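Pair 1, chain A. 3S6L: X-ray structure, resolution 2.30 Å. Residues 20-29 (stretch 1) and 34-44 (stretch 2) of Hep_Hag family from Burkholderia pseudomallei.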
# COMPACT_ATOMS: atom_id res chain seq x y z
N SER A 20 -3.03 -24.75 18.91
CA SER A 20 -2.38 -25.83 18.17
C SER A 20 -2.61 -25.71 16.67
O SER A 20 -2.06 -26.50 15.89
CB SER A 20 -2.93 -27.18 18.65
OG SER A 20 -4.36 -27.22 18.53
N LEU A 21 -3.42 -24.74 16.25
CA LEU A 21 -3.73 -24.58 14.82
C LEU A 21 -3.11 -23.30 14.26
O LEU A 21 -3.61 -22.72 13.28
CB LEU A 21 -5.25 -24.69 14.53
CG LEU A 21 -5.96 -26.01 14.93
CD1 LEU A 21 -7.47 -25.82 15.11
CD2 LEU A 21 -5.67 -27.17 13.95
N GLY A 22 -2.03 -22.86 14.91
CA GLY A 22 -1.22 -21.75 14.47
C GLY A 22 -1.78 -20.36 14.72
O GLY A 22 -1.33 -19.42 14.09
N ASP A 23 -2.73 -20.22 15.63
CA ASP A 23 -3.28 -18.90 15.97
C ASP A 23 -2.47 -18.22 17.06
O ASP A 23 -1.94 -18.91 17.93
CB ASP A 23 -4.74 -19.02 16.41
CG ASP A 23 -5.62 -19.71 15.37
OD1 ASP A 23 -5.82 -19.15 14.25
OD2 ASP A 23 -6.10 -20.83 15.67
N THR A 24 -2.38 -16.88 17.00
CA THR A 24 -1.74 -16.06 18.03
C THR A 24 -2.59 -14.84 18.32
O THR A 24 -3.06 -14.16 17.41
CB THR A 24 -0.35 -15.55 17.57
OG1 THR A 24 0.41 -16.65 17.07
CG2 THR A 24 0.43 -14.92 18.71
N SER A 25 -2.80 -14.55 19.60
CA SER A 25 -3.46 -13.31 19.99
C SER A 25 -2.86 -12.67 21.23
O SER A 25 -2.43 -13.37 22.16
CB SER A 25 -4.95 -13.53 20.20
OG SER A 25 -5.12 -14.47 21.19
N ALA A 26 -2.84 -11.34 21.25
CA ALA A 26 -2.41 -10.57 22.41
C ALA A 26 -3.24 -9.29 22.50
O ALA A 26 -3.46 -8.62 21.47
CB ALA A 26 -0.93 -10.23 22.31
N GLY A 27 -3.67 -8.97 23.72
CA GLY A 27 -4.49 -7.77 23.99
C GLY A 27 -5.77 -8.17 24.69
O GLY A 27 -6.19 -9.32 24.57
N ASN A 28 -6.37 -7.26 25.47
CA ASN A 28 -7.66 -7.56 26.09
C ASN A 28 -8.71 -7.92 25.05
O ASN A 28 -9.01 -7.11 24.17
CB ASN A 28 -8.14 -6.40 26.97
CG ASN A 28 -7.46 -6.39 28.33
OD1 ASN A 28 -6.92 -7.43 28.80
ND2 ASN A 28 -7.48 -5.22 28.98
N GLY A 29 -9.23 -9.16 25.14
CA GLY A 29 -10.30 -9.61 24.23
C GLY A 29 -9.81 -9.87 22.79
O GLY A 29 -10.62 -9.99 21.88
N GLY A 34 -9.28 -18.62 13.35
CA GLY A 34 -9.58 -19.16 12.04
C GLY A 34 -8.61 -20.20 11.52
O GLY A 34 -8.92 -20.92 10.57
N GLY A 35 -7.45 -20.31 12.17
CA GLY A 35 -6.38 -21.18 11.68
C GLY A 35 -5.35 -20.24 11.08
O GLY A 35 -5.69 -19.39 10.21
N ASN A 36 -4.11 -20.38 11.54
CA ASN A 36 -3.00 -19.51 11.15
C ASN A 36 -3.37 -18.03 11.29
O ASN A 36 -2.99 -17.19 10.49
CB ASN A 36 -2.53 -19.83 9.74
CG ASN A 36 -1.94 -21.21 9.61
OD1 ASN A 36 -1.46 -21.79 10.59
ND2 ASN A 36 -1.96 -21.75 8.41
N GLY A 37 -4.14 -17.72 12.33
CA GLY A 37 -4.59 -16.37 12.57
C GLY A 37 -3.70 -15.61 13.51
O GLY A 37 -2.98 -16.20 14.31
N THR A 38 -3.73 -14.29 13.40
CA THR A 38 -2.96 -13.45 14.31
C THR A 38 -3.80 -12.23 14.56
O THR A 38 -4.37 -11.63 13.65
CB THR A 38 -1.59 -13.07 13.70
OG1 THR A 38 -0.96 -14.25 13.23
CG2 THR A 38 -0.69 -12.41 14.73
N ALA A 39 -3.91 -11.88 15.82
CA ALA A 39 -4.80 -10.80 16.20
C ALA A 39 -4.14 -10.09 17.35
O ALA A 39 -4.01 -10.66 18.44
CB ALA A 39 -6.22 -11.34 16.62
N VAL A 40 -3.72 -8.86 17.10
CA VAL A 40 -2.98 -8.12 18.12
C VAL A 40 -3.58 -6.75 18.36
O VAL A 40 -3.70 -5.95 17.44
CB VAL A 40 -1.45 -8.09 17.78
CG1 VAL A 40 -0.67 -7.23 18.82
CG2 VAL A 40 -0.89 -9.52 17.77
N GLY A 41 -3.97 -6.50 19.61
CA GLY A 41 -4.65 -5.27 20.00
C GLY A 41 -5.94 -5.47 20.79
O GLY A 41 -6.55 -6.55 20.78
N GLY A 42 -6.37 -4.41 21.48
CA GLY A 42 -7.61 -4.45 22.26
C GLY A 42 -8.79 -4.81 21.37
O GLY A 42 -9.06 -4.12 20.38
N ALA A 43 -9.46 -5.90 21.73
CA ALA A 43 -10.59 -6.39 20.94
C ALA A 43 -10.23 -6.64 19.47
O ALA A 43 -11.13 -6.71 18.63
CB ALA A 43 -11.84 -5.44 21.08
N ALA A 44 -8.94 -6.81 19.14
CA ALA A 44 -8.57 -7.23 17.78
C ALA A 44 -9.16 -8.59 17.46
O ALA A 44 -9.16 -9.50 18.30
CB ALA A 44 -7.06 -7.26 17.61
O HOH W 1 -0.23 -16.89 14.42
O HOH W 2 -11.87 -10.09 19.42

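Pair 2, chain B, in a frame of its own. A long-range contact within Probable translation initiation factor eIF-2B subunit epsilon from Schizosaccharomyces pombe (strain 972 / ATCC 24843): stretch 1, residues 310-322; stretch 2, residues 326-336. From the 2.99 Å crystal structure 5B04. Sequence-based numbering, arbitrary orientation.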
# COMPACT_ATOMS: atom_id res chain seq x y z
N ARG B 310 -4.54 4.43 -35.51
CA ARG B 310 -4.44 5.76 -34.93
C ARG B 310 -4.42 6.86 -35.99
O ARG B 310 -3.97 6.64 -37.11
CB ARG B 310 -3.19 5.85 -34.04
CG ARG B 310 -3.24 4.92 -32.85
CD ARG B 310 -2.02 5.07 -31.96
NE ARG B 310 -2.18 4.32 -30.72
CZ ARG B 310 -2.74 4.81 -29.62
NH1 ARG B 310 -3.19 6.06 -29.61
NH2 ARG B 310 -2.84 4.06 -28.53
N HIS B 311 -4.93 8.03 -35.60
CA HIS B 311 -5.09 9.17 -36.50
C HIS B 311 -6.05 8.84 -37.64
O HIS B 311 -5.91 9.35 -38.75
CB HIS B 311 -3.74 9.63 -37.05
CG HIS B 311 -2.69 9.77 -35.99
ND1 HIS B 311 -1.73 8.80 -35.76
CD2 HIS B 311 -2.45 10.75 -35.09
CE1 HIS B 311 -0.95 9.19 -34.77
NE2 HIS B 311 -1.36 10.37 -34.35
N GLN B 312 -7.03 7.99 -37.34
CA GLN B 312 -8.11 7.65 -38.26
C GLN B 312 -7.63 7.12 -39.61
O GLN B 312 -8.01 7.63 -40.66
CB GLN B 312 -9.01 8.87 -38.47
CG GLN B 312 -9.69 9.37 -37.21
CD GLN B 312 -9.36 10.82 -36.90
OE1 GLN B 312 -8.28 11.30 -37.23
NE2 GLN B 312 -10.29 11.51 -36.26
N ILE B 313 -6.78 6.10 -39.57
CA ILE B 313 -6.32 5.45 -40.78
C ILE B 313 -6.96 4.07 -40.93
O ILE B 313 -6.78 3.20 -40.08
CB ILE B 313 -4.79 5.30 -40.81
CG1 ILE B 313 -4.13 6.68 -40.93
CG2 ILE B 313 -4.35 4.41 -41.95
CD1 ILE B 313 -2.62 6.64 -40.94
N TYR B 314 -7.72 3.89 -42.00
CA TYR B 314 -8.47 2.66 -42.22
C TYR B 314 -7.88 1.83 -43.36
O TYR B 314 -7.88 2.26 -44.51
CB TYR B 314 -9.94 2.97 -42.51
CG TYR B 314 -10.64 3.72 -41.39
CD1 TYR B 314 -10.52 5.09 -41.27
CD2 TYR B 314 -11.44 3.04 -40.48
CE1 TYR B 314 -11.17 5.78 -40.25
CE2 TYR B 314 -12.09 3.71 -39.46
CZ TYR B 314 -11.95 5.08 -39.35
OH TYR B 314 -12.60 5.76 -38.34
N LYS B 315 -7.38 0.65 -43.03
CA LYS B 315 -6.78 -0.24 -44.02
C LYS B 315 -7.47 -1.60 -44.05
O LYS B 315 -7.75 -2.19 -43.01
CB LYS B 315 -5.29 -0.43 -43.74
CG LYS B 315 -4.41 0.76 -44.08
CD LYS B 315 -2.98 0.53 -43.61
CE LYS B 315 -2.43 -0.78 -44.14
NZ LYS B 315 -1.06 -1.06 -43.64
N GLU B 316 -7.74 -2.08 -45.26
CA GLU B 316 -8.21 -3.45 -45.43
C GLU B 316 -7.01 -4.38 -45.51
O GLU B 316 -5.87 -3.93 -45.63
CB GLU B 316 -9.06 -3.58 -46.70
CG GLU B 316 -10.55 -3.41 -46.47
CD GLU B 316 -11.38 -3.80 -47.68
OE1 GLU B 316 -11.23 -3.14 -48.73
OE2 GLU B 316 -12.16 -4.76 -47.59
N GLU B 317 -7.26 -5.68 -45.43
CA GLU B 317 -6.19 -6.66 -45.57
C GLU B 317 -5.70 -6.68 -47.01
O GLU B 317 -6.36 -6.16 -47.91
CB GLU B 317 -6.66 -8.05 -45.14
CG GLU B 317 -6.99 -8.15 -43.65
CD GLU B 317 -7.55 -9.51 -43.27
OE1 GLU B 317 -7.57 -10.42 -44.13
OE2 GLU B 317 -7.97 -9.67 -42.10
N ASP B 318 -4.53 -7.27 -47.22
CA ASP B 318 -3.91 -7.39 -48.55
C ASP B 318 -3.63 -6.03 -49.20
O ASP B 318 -3.68 -5.91 -50.42
CB ASP B 318 -4.79 -8.23 -49.48
CG ASP B 318 -4.95 -9.66 -49.00
OD1 ASP B 318 -4.00 -10.45 -49.18
OD2 ASP B 318 -6.01 -9.99 -48.43
N VAL B 319 -3.34 -5.02 -48.38
CA VAL B 319 -2.89 -3.74 -48.91
C VAL B 319 -1.37 -3.71 -48.96
O VAL B 319 -0.70 -3.98 -47.96
CB VAL B 319 -3.40 -2.56 -48.05
CG1 VAL B 319 -2.66 -1.28 -48.42
CG2 VAL B 319 -4.89 -2.38 -48.23
N VAL B 320 -0.82 -3.40 -50.13
CA VAL B 320 0.62 -3.40 -50.31
C VAL B 320 1.21 -2.00 -50.14
O VAL B 320 1.13 -1.16 -51.04
CB VAL B 320 1.01 -3.94 -51.70
CG1 VAL B 320 2.53 -3.99 -51.84
CG2 VAL B 320 0.41 -5.32 -51.91
N LEU B 321 1.82 -1.76 -48.98
CA LEU B 321 2.49 -0.50 -48.72
C LEU B 321 4.00 -0.68 -48.81
O LEU B 321 4.61 -1.34 -47.98
CB LEU B 321 2.12 0.06 -47.35
CG LEU B 321 0.66 0.48 -47.14
CD1 LEU B 321 0.51 1.22 -45.82
CD2 LEU B 321 0.18 1.34 -48.30
N ALA B 322 4.60 -0.08 -49.83
CA ALA B 322 6.05 -0.10 -49.98
C ALA B 322 6.69 0.63 -48.80
O ALA B 322 6.06 1.49 -48.19
CB ALA B 322 6.47 0.53 -51.29
N ILE B 326 4.68 6.92 -47.01
CA ILE B 326 4.07 7.44 -45.80
C ILE B 326 2.62 7.87 -46.05
O ILE B 326 2.33 8.64 -46.96
CB ILE B 326 4.89 8.62 -45.20
CG1 ILE B 326 4.98 9.80 -46.17
CG2 ILE B 326 6.29 8.16 -44.84
CD1 ILE B 326 5.72 11.00 -45.61
N ILE B 327 1.71 7.32 -45.25
CA ILE B 327 0.30 7.68 -45.35
C ILE B 327 -0.15 8.40 -44.08
O ILE B 327 -0.11 7.84 -42.98
CB ILE B 327 -0.58 6.44 -45.63
CG1 ILE B 327 -0.31 5.32 -44.62
CG2 ILE B 327 -0.33 5.92 -47.04
CD1 ILE B 327 -1.32 4.21 -44.66
N LYS B 328 -0.56 9.65 -44.24
CA LYS B 328 -0.87 10.49 -43.09
C LYS B 328 -2.30 10.27 -42.59
O LYS B 328 -2.95 9.29 -42.95
CB LYS B 328 -0.64 11.96 -43.44
CG LYS B 328 0.79 12.23 -43.92
CD LYS B 328 1.10 13.72 -43.97
CE LYS B 328 2.56 13.95 -44.34
NZ LYS B 328 2.95 15.39 -44.26
N ALA B 329 -2.78 11.20 -41.77
CA ALA B 329 -4.03 11.02 -41.05
C ALA B 329 -5.27 11.07 -41.94
O ALA B 329 -5.24 11.62 -43.04
CB ALA B 329 -4.15 12.07 -39.95
N ARG B 330 -6.36 10.48 -41.44
CA ARG B 330 -7.65 10.47 -42.12
C ARG B 330 -7.57 9.87 -43.52
O ARG B 330 -8.14 10.41 -44.47
CB ARG B 330 -8.24 11.88 -42.17
CG ARG B 330 -8.44 12.50 -40.79
CD ARG B 330 -9.89 12.92 -40.56
NE ARG B 330 -10.12 14.32 -40.93
CZ ARG B 330 -11.22 14.99 -40.62
NH1 ARG B 330 -12.20 14.40 -39.95
NH2 ARG B 330 -11.35 16.26 -40.99
N THR B 331 -6.87 8.75 -43.64
CA THR B 331 -6.70 8.08 -44.92
C THR B 331 -7.32 6.68 -44.91
O THR B 331 -7.07 5.89 -44.00
CB THR B 331 -5.21 7.97 -45.31
OG1 THR B 331 -4.73 9.27 -45.69
CG2 THR B 331 -5.02 7.01 -46.47
N LEU B 332 -8.13 6.39 -45.92
CA LEU B 332 -8.76 5.08 -46.06
C LEU B 332 -8.24 4.37 -47.31
O LEU B 332 -8.22 4.95 -48.39
CB LEU B 332 -10.28 5.22 -46.11
CG LEU B 332 -11.15 3.96 -46.13
CD1 LEU B 332 -12.46 4.23 -45.41
CD2 LEU B 332 -11.42 3.51 -47.56
N ILE B 333 -7.82 3.12 -47.15
CA ILE B 333 -7.29 2.35 -48.27
C ILE B 333 -8.00 1.01 -48.43
O ILE B 333 -8.02 0.18 -47.52
CB ILE B 333 -5.78 2.08 -48.11
CG1 ILE B 333 -5.03 3.40 -47.90
CG2 ILE B 333 -5.24 1.34 -49.32
CD1 ILE B 333 -3.54 3.22 -47.69
N GLY B 334 -8.60 0.79 -49.60
CA GLY B 334 -9.27 -0.46 -49.90
C GLY B 334 -8.28 -1.59 -50.14
O GLY B 334 -7.09 -1.35 -50.35
N ALA B 335 -8.78 -2.82 -50.11
CA ALA B 335 -7.92 -4.00 -50.26
C ALA B 335 -7.28 -4.06 -51.64
O ALA B 335 -7.76 -3.44 -52.59
CB ALA B 335 -8.72 -5.26 -49.99
N TYR B 336 -6.18 -4.81 -51.73
CA TYR B 336 -5.47 -5.06 -52.98
C TYR B 336 -4.92 -3.78 -53.62
O TYR B 336 -4.65 -3.75 -54.82
CB TYR B 336 -6.37 -5.79 -53.98
CG TYR B 336 -7.03 -7.02 -53.39
CD1 TYR B 336 -6.30 -8.17 -53.12
CD2 TYR B 336 -8.39 -7.03 -53.09
CE1 TYR B 336 -6.90 -9.29 -52.58
CE2 TYR B 336 -9.00 -8.14 -52.55
CZ TYR B 336 -8.25 -9.27 -52.30
OH TYR B 336 -8.85 -10.39 -51.76

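In both pairs two successive segments of one chain lie side by side in parallel register, and 14 central residues superpose with an RMSD of 0.6 Å over N, CA and C. Pair 1 carries parallel bridges from Thr A24, Ser A25 and Ala A26 to Thr A38, Ala A39 and Val A40; pair 2 bridges Tyr B314 with Leu B332 and Lys B315 with Ile B333. The hydrogen-bond ladder is largely conserved. Asn A36 N donates to Leu A21 O (3.0 Å), as Arg B330 N does to His B311 O (3.0 Å). Thr A24 N to Gly A37 O (2.8 Å) matches Tyr B314 N to Thr B331 O (2.9 Å), Ala A39 N to Thr A24 O (2.9 Å) matches Ile B333 N to Tyr B314 O (2.8 Å), and Ala A26 N to Ala A39 O (3.1 Å) matches Glu B316 N to Ile B333 O (3.2 Å).

The side chains differ sharply in chemistry at Asp A23 and its counterpart Ile B313. Both leave the backbone sideways in the m rotamer and bring their ends nearer the other segment. The carboxylate OD1 of Asp A23 accepts from Gly A35 N and Gly A37 N, each at 2.9 Å, so one oxygen ties down two backbone amides. Ile B313 has no polar group to offer and packs instead, with CG2 lying 4.1 Å from CD1 of Ile B327. The residues facing these positions differ accordingly: a CB on Gly A37 would fall 3.0 Å from Asp A23 OD1, a clash, whereas the matching Thr B331 carries a side chain.

Gly A22 and Gln B312 occupy the same place, both with positive phi. A CB on Gly A22 would point toward the second segment and come within 2.4 Å of Asn A36 OD1. In pair 2 that direction is taken by the Gln B312 side chain. Asn A36 and its match Arg B330 both point CA-to-CB away, but the end of Asn A36 comes back toward the first segment.

On the face of Thr A24 and Thr A38, small side chains meet at 4.2 Å between Thr A24 CB and Thr A38 CG2, and a water accepts from Thr A24 OG1 while donating to the O atoms of Gly A22 and Gly A37. Tyr B314 and Leu B332 put larger side chains on the equivalent face, with Tyr B314 CB 3.9 Å from Leu B332 CG, though the end of the tyrosine leads away. On the other face, Ser A25 CB and Ala A39 CB approach to 4.4 Å. Ile B333, at the position of Ala A39, reaches further: its CG2 is 3.8 Å from Val B319 CG1 and its CD1 4.2 Å from Leu B321 CD2.

The next rung is made by different groups. The backbone O of Ala A26 accepts from Gly A41 N at 2.9 Å; at the matched positions, the side-chain OE1 of Glu B316 accepts from Ala B335 N at 2.8 Å. Pair 1 joins its segments by backbone bonds, the Asp A23 carboxylate and bridging water; pair 2 combines backbone bonds and the Glu B316 carboxylate with apolar packing, and buries 859 Å² in all against 586 Å².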